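Lipocalin (Argas monolakensis, PDB 3BRN) binds serotonin inside a lipocalin beta barrel, consistent with a role in capturing biogenic amines. Local coordinates at residues Y42-Q47 / S57-K62; P22-Y27 / W118-A123; P35-C40 / H146-T151. All coordinates share one frame; numbering follows the deposited sequence.

Contact 1. Residues Y42-Q47 / S57-K62; sequences YVLVPQ and SFTYGK. With SRO (serotonin), chain C.
Tyr42 and Gly61, with Val43 and Tyr60 beside them, form the antiparallel pairing of a beta hairpin in the wall of the lipocalin barrel; the short axes of strands 42-44 and 57-62 run at 154° to each other. Three backbone bonds carry the pairing. Tyr42 and Gly61 are a hydrogen-bonded pair, Tyr42 N giving to Gly61 O and Gly61 N to Tyr42 O, both at 3.0 Å. Leu44 N adds a nearly straight bond to Thr59 O (2.8 Å, 174° at the hydrogen). Val43 and Tyr60 are the non-hydrogen-bonded pair between them, their CA atoms 4.1 Å apart.

The aromatic packing centres on Tyr42. Its CG stands between the backbone N and the carbonyl carbon (chi1 76°), and the ring lies across the glycine of the partner strand: Gly61 N sits 3.6 Å above the ring plane, offset toward the rim, and Tyr42 CE1 is 3.4 Å from Gly61 CA. The hydroxyl of Tyr42 reaches past the hairpin to hydrogen-bond Ile69 O in strand 67-78. On the same face as Tyr42, Leu44 and Thr59 lie side by side and point the same way.

Apolar contacts dominate the face that carries Val43 and Tyr60, which looks into the serotonin pocket. The two branches of Val43 divide the work: CG1 meets Phe58 CE2 and Tyr60 CB, while CG2 turns to the serotonin ring system. Leu91 of helix 88-91 touches Val43, Phe58 and Tyr60. Phe58 presents a face to the ligand hydroxyl, with serotonin OH 3.5 Å above the ring plane, offset toward the rim and nearest to Phe58 CD2.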
loop_
_atom_site.group_PDB
_atom_site.type_symbol
_atom_site.label_atom_id
_atom_site.label_comp_id
_atom_site.label_asym_id
_atom_site.label_seq_id
_atom_site.Cartn_x
_atom_site.Cartn_y
_atom_site.Cartn_z
ATOM N N TYR A 42 -8.006 -0.445 -0.581
ATOM C CA TYR A 42 -7.092 -0.298 -1.711
ATOM C C TYR A 42 -6.848 1.172 -2.042
ATOM O O TYR A 42 -7.510 2.055 -1.519
ATOM C CB TYR A 42 -7.671 -0.971 -2.964
ATOM C CG TYR A 42 -8.786 -0.153 -3.605
ATOM C CD1 TYR A 42 -10.104 -0.266 -3.154
ATOM C CD2 TYR A 42 -8.511 0.777 -4.614
ATOM C CE1 TYR A 42 -11.116 0.518 -3.690
ATOM C CE2 TYR A 42 -9.530 1.577 -5.163
ATOM C CZ TYR A 42 -10.823 1.459 -4.661
ATOM O OH TYR A 42 -11.856 2.222 -5.176
ATOM N N VAL A 43 -5.764 1.415 -2.766
ATOM C CA VAL A 43 -5.489 2.718 -3.340
ATOM C C VAL A 43 -5.292 2.475 -4.823
ATOM O O VAL A 43 -4.936 1.369 -5.220
ATOM C CB VAL A 43 -4.184 3.355 -2.769
ATOM C CG1 VAL A 43 -4.352 3.718 -1.312
ATOM C CG2 VAL A 43 -2.959 2.438 -2.991
ATOM N N LEU A 44 -5.593 3.487 -5.640
ATOM C CA LEU A 44 -5.243 3.451 -7.053
ATOM C C LEU A 44 -4.003 4.319 -7.238
ATOM O O LEU A 44 -3.877 5.354 -6.578
ATOM C CB LEU A 44 -6.386 4.027 -7.907
ATOM C CG LEU A 44 -7.670 3.197 -8.055
ATOM C CD1 LEU A 44 -8.593 3.831 -9.110
ATOM C CD2 LEU A 44 -7.337 1.778 -8.463
ATOM N N VAL A 45 -3.099 3.916 -8.132
ATOM C CA VAL A 45 -1.961 4.777 -8.477
ATOM C C VAL A 45 -2.484 6.103 -9.083
ATOM O O VAL A 45 -3.557 6.118 -9.691
ATOM C CB VAL A 45 -0.958 4.071 -9.432
ATOM C CG1 VAL A 45 -0.663 2.655 -8.958
ATOM C CG2 VAL A 45 -1.458 4.091 -10.881
ATOM N N PRO A 46 -1.846 7.240 -8.742
ATOM C CA PRO A 46 -2.402 8.530 -9.163
ATOM C C PRO A 46 -2.532 8.591 -10.677
ATOM O O PRO A 46 -1.842 7.852 -11.390
ATOM C CB PRO A 46 -1.359 9.539 -8.673
ATOM C CG PRO A 46 -0.665 8.836 -7.566
ATOM C CD PRO A 46 -0.598 7.411 -7.984
ATOM N N GLN A 47 -3.438 9.427 -11.165
ATOM C CA GLN A 47 -3.730 9.443 -12.592
ATOM C C GLN A 47 -2.555 9.976 -13.422
ATOM O O GLN A 47 -2.375 9.613 -14.592
ATOM C CB GLN A 47 -5.012 10.224 -12.866
ATOM C CG GLN A 47 -5.706 9.802 -14.147
ATOM C CD GLN A 47 -7.207 9.984 -14.077
ATOM O OE1 GLN A 47 -7.702 10.920 -13.444
ATOM N NE2 GLN A 47 -7.942 9.077 -14.714
ATOM N N SER A 57 -3.729 14.199 -6.282
ATOM C CA SER A 57 -4.922 13.490 -5.827
ATOM C C SER A 57 -4.754 12.016 -6.114
ATOM O O SER A 57 -4.104 11.639 -7.089
ATOM C CB SER A 57 -6.166 13.984 -6.589
ATOM O OG SER A 57 -6.409 15.358 -6.372
ATOM N N PHE A 58 -5.397 11.173 -5.304
ATOM C CA PHE A 58 -5.443 9.753 -5.599
ATOM C C PHE A 58 -6.741 9.191 -5.068
ATOM O O PHE A 58 -7.378 9.795 -4.206
ATOM C CB PHE A 58 -4.246 9.006 -4.992
ATOM C CG PHE A 58 -4.307 8.872 -3.498
ATOM C CD1 PHE A 58 -4.010 9.948 -2.683
ATOM C CD2 PHE A 58 -4.661 7.667 -2.910
ATOM C CE1 PHE A 58 -4.128 9.851 -1.324
ATOM C CE2 PHE A 58 -4.762 7.553 -1.548
ATOM C CZ PHE A 58 -4.466 8.640 -0.742
ATOM N N THR A 59 -7.196 8.119 -5.696
ATOM C CA THR A 59 -8.424 7.446 -5.287
ATOM C C THR A 59 -8.090 6.295 -4.342
ATOM O O THR A 59 -7.060 5.634 -4.494
ATOM C CB THR A 59 -9.181 6.903 -6.504
ATOM O OG1 THR A 59 -9.434 7.974 -7.428
ATOM C CG2 THR A 59 -10.513 6.252 -6.089
ATOM N N TYR A 60 -8.940 6.106 -3.342
ATOM C CA TYR A 60 -8.808 5.006 -2.403
ATOM C C TYR A 60 -10.197 4.527 -2.026
ATOM O O TYR A 60 -11.208 5.177 -2.345
ATOM C CB TYR A 60 -8.039 5.439 -1.160
ATOM C CG TYR A 60 -8.815 6.337 -0.235
ATOM C CD1 TYR A 60 -8.840 7.709 -0.435
ATOM C CD2 TYR A 60 -9.487 5.819 0.877
ATOM C CE1 TYR A 60 -9.557 8.540 0.403
ATOM C CE2 TYR A 60 -10.192 6.650 1.734
ATOM C CZ TYR A 60 -10.225 8.014 1.485
ATOM O OH TYR A 60 -10.893 8.870 2.341
ATOM N N GLY A 61 -10.272 3.316 -1.503
ATOM C CA GLY A 61 -11.573 2.750 -1.225
ATOM C C GLY A 61 -11.530 1.439 -0.495
ATOM O O GLY A 61 -10.535 1.078 0.132
ATOM N N LYS A 62 -12.636 0.726 -0.590
ATOM C CA LYS A 62 -12.828 -0.486 0.163
ATOM C C LYS A 62 -14.158 -1.069 -0.302
ATOM O O LYS A 62 -14.915 -0.409 -1.025
ATOM C CB LYS A 62 -12.898 -0.139 1.646
ATOM C CG LYS A 62 -14.130 0.671 2.021
ATOM C CD LYS A 62 -14.252 0.796 3.524
ATOM C CE LYS A 62 -15.002 2.054 3.918
ATOM N NZ LYS A 62 -14.908 2.286 5.388
HETATM O OH SRO C . -1.231 6.821 -2.739
HETATM C CZ3 SRO C . -0.910 6.028 -1.665
HETATM C CH2 SRO C . -1.176 6.531 -0.394
HETATM C CZ2 SRO C . -0.985 5.730 0.734
HETATM C CE2 SRO C . -0.460 4.463 0.526
HETATM N NE1 SRO C . -0.088 3.446 1.344
HETATM C CD1 SRO C . 0.349 2.406 0.594
HETATM C CG SRO C . 0.290 2.771 -0.751
HETATM C CD2 SRO C . -0.201 4.074 -0.777
HETATM C CE3 SRO C . -0.421 4.834 -1.821
HETATM C CB SRO C . 0.723 1.923 -1.922
HETATM C CA SRO C . 1.958 2.543 -2.605
HETATM N NZ SRO C . 2.243 1.787 -3.829
#

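Contact 2. Residues P22-Y27 / W118-A123; sequences PGNGGY and WVHSSA. With SRO (serotonin), chain C.
The serotonin pocket of the barrel is lined here by Tyr27 and Trp118, on neighbouring antiparallel strands whose CA atoms come closest at Tyr27 and His120, a non-hydrogen-bonded pair. Trp118 lays its indole over the ligand: serotonin CD1 lies 3.3 Å above the centre of the ring system. At the indole edge, in plane, is Tyr27 O. The tyrosine ring is covered on both faces. Serotonin NZ stands 3.4 Å above its centre, close enough for a cation-pi contribution if the amine is charged, and His120 packs against the opposite face.

That histidine approaches edge-to-face, with planes at 79° and CD2 3.7 Å from Tyr27 CE2, while its CB makes a CH-pi contact over the same ring. A chi1 of -168° puts CG anti to the backbone N; the imidazole beyond it meets the loop before strand 26-32. There NE2 donates to Asn24 O at 2.7 Å, the acceptor in the imidazole plane and the donor above the carbonyl plane. Pro22 CG sits over one imidazole face, 3.4 Å from the centroid. ND1 and Ser122 OG share a 2.8 Å hydrogen bond, so both ring nitrogens are held and the ring's rotation is fixed. Ser121 N also binds Gly26 O at 2.8 Å. His120 is thus a second-shell residue behind Tyr27.

Strand 26-32 is flanked by 115-120 and, through Tyr27 and Val43, by strand 42-44; beyond 115-120 lies strand 105-109, whose Asp106 touches Tyr27 and Trp118 and hydrogen-bonds serotonin.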
loop_
_atom_site.group_PDB
_atom_site.type_symbol
_atom_site.label_atom_id
_atom_site.label_comp_id
_atom_site.label_asym_id
_atom_site.label_seq_id
_atom_site.Cartn_x
_atom_site.Cartn_y
_atom_site.Cartn_z
ATOM N N PRO A 22 3.984 0.206 -10.928
ATOM C CA PRO A 22 4.225 -0.281 -12.281
ATOM C C PRO A 22 3.774 0.733 -13.323
ATOM O O PRO A 22 4.034 0.554 -14.515
ATOM C CB PRO A 22 3.345 -1.526 -12.353
ATOM C CG PRO A 22 2.181 -1.187 -11.481
ATOM C CD PRO A 22 2.748 -0.353 -10.351
ATOM N N GLY A 23 3.072 1.771 -12.881
ATOM C CA GLY A 23 2.555 2.792 -13.788
ATOM C C GLY A 23 1.132 2.538 -14.261
ATOM O O GLY A 23 0.691 3.098 -15.267
ATOM N N ASN A 24 0.406 1.706 -13.521
ATOM C CA ASN A 24 -0.977 1.364 -13.852
ATOM C C ASN A 24 -1.631 0.667 -12.661
ATOM O O ASN A 24 -0.946 0.317 -11.696
ATOM C CB ASN A 24 -1.022 0.441 -15.078
ATOM C CG ASN A 24 -0.470 -0.946 -14.790
ATOM O OD1 ASN A 24 -1.159 -1.798 -14.231
ATOM N ND2 ASN A 24 0.744 -1.206 -15.253
ATOM N N GLY A 25 -2.958 0.546 -12.702
ATOM C CA GLY A 25 -3.708 -0.206 -11.694
ATOM C C GLY A 25 -3.698 0.385 -10.292
ATOM O O GLY A 25 -3.895 1.603 -10.097
ATOM N N GLY A 26 -3.545 -0.497 -9.305
ATOM C CA GLY A 26 -3.577 -0.093 -7.907
ATOM C C GLY A 26 -3.101 -1.183 -6.974
ATOM O O GLY A 26 -2.625 -2.226 -7.424
ATOM N N TYR A 27 -3.194 -0.907 -5.672
ATOM C CA TYR A 27 -2.657 -1.771 -4.625
ATOM C C TYR A 27 -3.730 -2.095 -3.579
ATOM O O TYR A 27 -4.427 -1.198 -3.093
ATOM C CB TYR A 27 -1.457 -1.095 -3.941
ATOM C CG TYR A 27 -0.195 -1.070 -4.779
ATOM C CD1 TYR A 27 0.857 -1.937 -4.517
ATOM C CD2 TYR A 27 -0.022 -0.111 -5.767
ATOM C CE1 TYR A 27 2.020 -1.915 -5.291
ATOM C CE2 TYR A 27 1.119 -0.064 -6.522
ATOM C CZ TYR A 27 2.145 -0.946 -6.270
ATOM O OH TYR A 27 3.244 -0.918 -7.087
ATOM N N TRP A 118 1.303 -4.089 1.023
ATOM C CA TRP A 118 0.437 -3.696 -0.055
ATOM C C TRP A 118 0.837 -4.428 -1.309
ATOM O O TRP A 118 1.985 -4.570 -1.566
ATOM C CB TRP A 118 0.482 -2.203 -0.256
ATOM C CG TRP A 118 -0.033 -1.372 0.816
ATOM C CD1 TRP A 118 0.589 -1.060 1.938
ATOM C CD2 TRP A 118 -1.294 -0.736 0.868
ATOM N NE1 TRP A 118 -0.171 -0.266 2.703
ATOM C CE2 TRP A 118 -1.357 -0.056 2.070
ATOM C CE3 TRP A 118 -2.385 -0.683 0.020
ATOM C CZ2 TRP A 118 -2.445 0.699 2.428
ATOM C CZ3 TRP A 118 -3.460 0.052 0.394
ATOM C CH2 TRP A 118 -3.489 0.735 1.568
ATOM N N VAL A 119 -0.124 -4.943 -2.060
ATOM C CA VAL A 119 0.192 -5.712 -3.268
ATOM C C VAL A 119 -0.595 -5.209 -4.472
ATOM O O VAL A 119 -1.788 -4.920 -4.369
ATOM C CB VAL A 119 -0.026 -7.236 -3.076
ATOM C CG1 VAL A 119 0.514 -8.016 -4.286
ATOM C CG2 VAL A 119 0.645 -7.714 -1.803
ATOM N N HIS A 120 0.120 -4.993 -5.577
ATOM C CA HIS A 120 -0.469 -4.510 -6.819
ATOM C C HIS A 120 -1.532 -5.478 -7.351
ATOM O O HIS A 120 -1.382 -6.691 -7.238
ATOM C CB HIS A 120 0.634 -4.320 -7.866
ATOM C CG HIS A 120 0.195 -3.565 -9.077
ATOM N ND1 HIS A 120 -0.181 -4.192 -10.244
ATOM C CD2 HIS A 120 -0.009 -2.242 -9.276
ATOM C CE1 HIS A 120 -0.616 -3.289 -11.104
ATOM N NE2 HIS A 120 -0.521 -2.099 -10.543
ATOM N N SER A 121 -2.599 -4.931 -7.930
ATOM C CA SER A 121 -3.675 -5.748 -8.500
ATOM C C SER A 121 -3.181 -6.839 -9.467
ATOM O O SER A 121 -3.727 -7.939 -9.498
ATOM C CB SER A 121 -4.723 -4.866 -9.175
ATOM O OG SER A 121 -4.097 -3.872 -9.973
ATOM N N SER A 122 -2.102 -6.573 -10.197
ATOM C CA SER A 122 -1.534 -7.597 -11.067
ATOM C C SER A 122 -0.955 -8.809 -10.330
ATOM O O SER A 122 -0.841 -9.888 -10.902
ATOM C CB SER A 122 -0.491 -6.995 -12.011
ATOM O OG SER A 122 0.679 -6.623 -11.312
ATOM N N ALA A 123 -0.583 -8.647 -9.063
ATOM C CA ALA A 123 0.121 -9.711 -8.355
ATOM C C ALA A 123 -0.649 -10.269 -7.163
ATOM O O ALA A 123 -0.188 -11.188 -6.504
ATOM C CB ALA A 123 1.517 -9.243 -7.918
HETATM O OH SRO C . -1.231 6.821 -2.739
HETATM C CZ3 SRO C . -0.910 6.028 -1.665
HETATM C CH2 SRO C . -1.176 6.531 -0.394
HETATM C CZ2 SRO C . -0.985 5.730 0.734
HETATM C CE2 SRO C . -0.460 4.463 0.526
HETATM N NE1 SRO C . -0.088 3.446 1.344
HETATM C CD1 SRO C . 0.349 2.406 0.594
HETATM C CG SRO C . 0.290 2.771 -0.751
HETATM C CD2 SRO C . -0.201 4.074 -0.777
HETATM C CE3 SRO C . -0.421 4.834 -1.821
HETATM C CB SRO C . 0.723 1.923 -1.922
HETATM C CA SRO C . 1.958 2.543 -2.605
HETATM N NZ SRO C . 2.243 1.787 -3.829
#

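Contact 3. Residues P35-C40 / H146-T151; sequences PGTPEC and HHTWQT
His146 opens the contact with the face of its imidazole against Pro35: Pro35 CA lies 3.7 Å above the centre of the ring, and Pro35 CB comes within 3.4 Å of His146 NE2. The ring's ND1 is hydrogen-bonded to Thr32 O, while proline packs on the face. Thr148 then does most of the work, using three groups. Its hydroxyl, anti to the carbonyl carbon (chi1 -71°), donates to Thr37 OG1 at 3.1 Å, the two side chains crossing at about a right angle. Its methyl CG2 packs 3.3 Å from Pro38 O. Its carbonyl accepts Cys40 N at 2.9 Å in a bond of 170° at the hydrogen, approached nearly along the C=O axis. Past Thr148 the chain runs on to Cys153, whose disulfide with Cys40 ties the same two regions covalently, and Glu39 OE1 bonds Tyr152 OH nearby.

The contact therefore joins the loop between strands 26-32 and 42-44 to the C-terminal part of the chain at the barrel's periphery. The weakly bonded strand 146-147 pairs with strand 26-32, and on another side Pro38, Glu39 and Cys40 rest against strand 55-64.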
loop_
_atom_site.group_PDB
_atom_site.type_symbol
_atom_site.label_atom_id
_atom_site.label_comp_id
_atom_site.label_asym_id
_atom_site.label_seq_id
_atom_site.Cartn_x
_atom_site.Cartn_y
_atom_site.Cartn_z
ATOM N N PRO A 35 -5.460 -4.160 13.644
ATOM C CA PRO A 35 -6.760 -4.821 13.570
ATOM C C PRO A 35 -7.889 -3.845 13.221
ATOM O O PRO A 35 -7.722 -2.626 13.340
ATOM C CB PRO A 35 -6.948 -5.361 14.992
ATOM C CG PRO A 35 -6.250 -4.352 15.847
ATOM C CD PRO A 35 -5.080 -3.845 15.032
ATOM N N GLY A 36 -8.969 -4.379 12.656
ATOM C CA GLY A 36 -10.172 -3.598 12.393
ATOM C C GLY A 36 -10.185 -2.810 11.098
ATOM O O GLY A 36 -11.042 -1.945 10.908
ATOM N N THR A 37 -9.263 -3.099 10.187
ATOM C CA THR A 37 -9.247 -2.358 8.927
ATOM C C THR A 37 -10.308 -2.873 7.933
ATOM O O THR A 37 -10.634 -4.062 7.921
ATOM C CB THR A 37 -7.823 -2.259 8.304
ATOM O OG1 THR A 37 -7.362 -3.555 7.910
ATOM C CG2 THR A 37 -6.852 -1.703 9.332
ATOM N N PRO A 38 -10.915 -1.960 7.160
ATOM C CA PRO A 38 -11.979 -2.355 6.230
ATOM C C PRO A 38 -11.503 -3.424 5.237
ATOM O O PRO A 38 -10.375 -3.361 4.758
ATOM C CB PRO A 38 -12.304 -1.052 5.490
ATOM C CG PRO A 38 -11.733 0.045 6.334
ATOM C CD PRO A 38 -10.552 -0.540 7.030
ATOM N N GLU A 39 -12.332 -4.440 5.001
ATOM C CA GLU A 39 -12.039 -5.482 4.018
ATOM C C GLU A 39 -11.812 -4.849 2.649
ATOM O O GLU A 39 -12.451 -3.853 2.312
ATOM C CB GLU A 39 -13.224 -6.470 3.932
ATOM C CG GLU A 39 -14.586 -5.773 3.879
ATOM C CD GLU A 39 -15.773 -6.691 3.524
ATOM O OE1 GLU A 39 -15.712 -7.931 3.733
ATOM O OE2 GLU A 39 -16.804 -6.140 3.076
ATOM N N CYS A 40 -10.868 -5.404 1.892
ATOM C CA CYS A 40 -10.609 -5.000 0.502
ATOM C C CYS A 40 -10.183 -3.547 0.338
ATOM O O CYS A 40 -10.434 -2.937 -0.710
ATOM C CB CYS A 40 -11.812 -5.299 -0.402
ATOM S SG CYS A 40 -12.546 -6.945 -0.199
ATOM N N HIS A 146 -3.282 -9.416 10.335
ATOM C CA HIS A 146 -4.599 -9.402 9.780
ATOM C C HIS A 146 -4.642 -9.382 8.284
ATOM O O HIS A 146 -4.059 -8.533 7.662
ATOM C CB HIS A 146 -5.374 -8.250 10.331
ATOM C CG HIS A 146 -5.299 -8.169 11.803
ATOM N ND1 HIS A 146 -4.182 -7.729 12.454
ATOM C CD2 HIS A 146 -6.161 -8.559 12.754
ATOM C CE1 HIS A 146 -4.369 -7.820 13.749
ATOM N NE2 HIS A 146 -5.563 -8.314 13.953
ATOM N N HIS A 147 -5.383 -10.303 7.721
ATOM C CA HIS A 147 -5.416 -10.485 6.306
ATOM C C HIS A 147 -6.563 -9.765 5.632
ATOM O O HIS A 147 -7.657 -10.235 5.651
ATOM C CB HIS A 147 -5.420 -11.950 5.985
ATOM C CG HIS A 147 -4.276 -12.672 6.579
ATOM N ND1 HIS A 147 -3.161 -12.999 5.861
ATOM C CD2 HIS A 147 -4.044 -13.070 7.839
ATOM C CE1 HIS A 147 -2.300 -13.599 6.643
ATOM N NE2 HIS A 147 -2.810 -13.647 7.854
ATOM N N THR A 148 -6.286 -8.620 5.039
ATOM C CA THR A 148 -7.308 -7.641 4.693
ATOM C C THR A 148 -7.934 -7.890 3.332
ATOM O O THR A 148 -8.976 -7.329 3.025
ATOM C CB THR A 148 -6.712 -6.214 4.702
ATOM O OG1 THR A 148 -6.439 -5.826 6.050
ATOM C CG2 THR A 148 -7.688 -5.212 4.072
ATOM N N TRP A 149 -7.150 -8.477 2.440
ATOM C CA TRP A 149 -7.620 -8.862 1.118
ATOM C C TRP A 149 -8.014 -10.315 1.168
ATOM O O TRP A 149 -7.392 -11.103 1.884
ATOM C CB TRP A 149 -6.520 -8.701 0.078
ATOM C CG TRP A 149 -6.912 -9.274 -1.263
ATOM C CD1 TRP A 149 -7.714 -8.685 -2.203
ATOM C CD2 TRP A 149 -6.577 -10.573 -1.779
ATOM N NE1 TRP A 149 -7.865 -9.526 -3.288
ATOM C CE2 TRP A 149 -7.166 -10.681 -3.055
ATOM C CE3 TRP A 149 -5.812 -11.640 -1.298
ATOM C CZ2 TRP A 149 -6.982 -11.791 -3.863
ATOM C CZ3 TRP A 149 -5.672 -12.761 -2.087
ATOM C CH2 TRP A 149 -6.277 -12.840 -3.340
ATOM N N GLN A 150 -9.123 -10.627 0.504
ATOM C CA GLN A 150 -9.595 -11.990 0.345
ATOM C C GLN A 150 -9.967 -12.197 -1.112
ATOM O O GLN A 150 -10.239 -11.246 -1.831
ATOM C CB GLN A 150 -10.819 -12.256 1.230
ATOM C CG GLN A 150 -10.477 -12.453 2.690
ATOM C CD GLN A 150 -9.349 -13.448 2.872
ATOM O OE1 GLN A 150 -9.545 -14.660 2.369
ATOM N NE2 GLN A 150 -8.271 -13.099 3.362
ATOM N N THR A 151 -9.857 -13.431 -1.566
ATOM C CA THR A 151 -10.120 -13.773 -2.954
ATOM C C THR A 151 -11.500 -13.326 -3.453
ATOM O O THR A 151 -11.710 -13.173 -4.664
ATOM C CB THR A 151 -9.928 -15.284 -3.162
ATOM O OG1 THR A 151 -10.045 -15.594 -4.551
ATOM C CG2 THR A 151 -10.954 -16.062 -2.382
#

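Contacts 1 and 2 build adjoining parts of one pocket wall: their centres are 11 Å apart, and strands 42-44 and 26-32 are probably hydrogen-bonded at Val43 O to Tyr27 N (2.9 Å) and Val45 N to Gly25 O (3.1 Å). Both touch serotonin, contact 1 at its hydroxyl and ring, contact 2 at its ring and amine. Contact 3 lies about 17 Å from either, centre to centre, with the Thr148 side chain about 12 Å from the ligand. It reaches contact 1 through Lys62 CD against Pro38 CB (3.3 Å), but stays about 7 Å from contact 2 at the nearest atoms; strand 26-32 of contact 2 pairs with strand 42-44 of contact 1 and with strand 146-147 of contact 3.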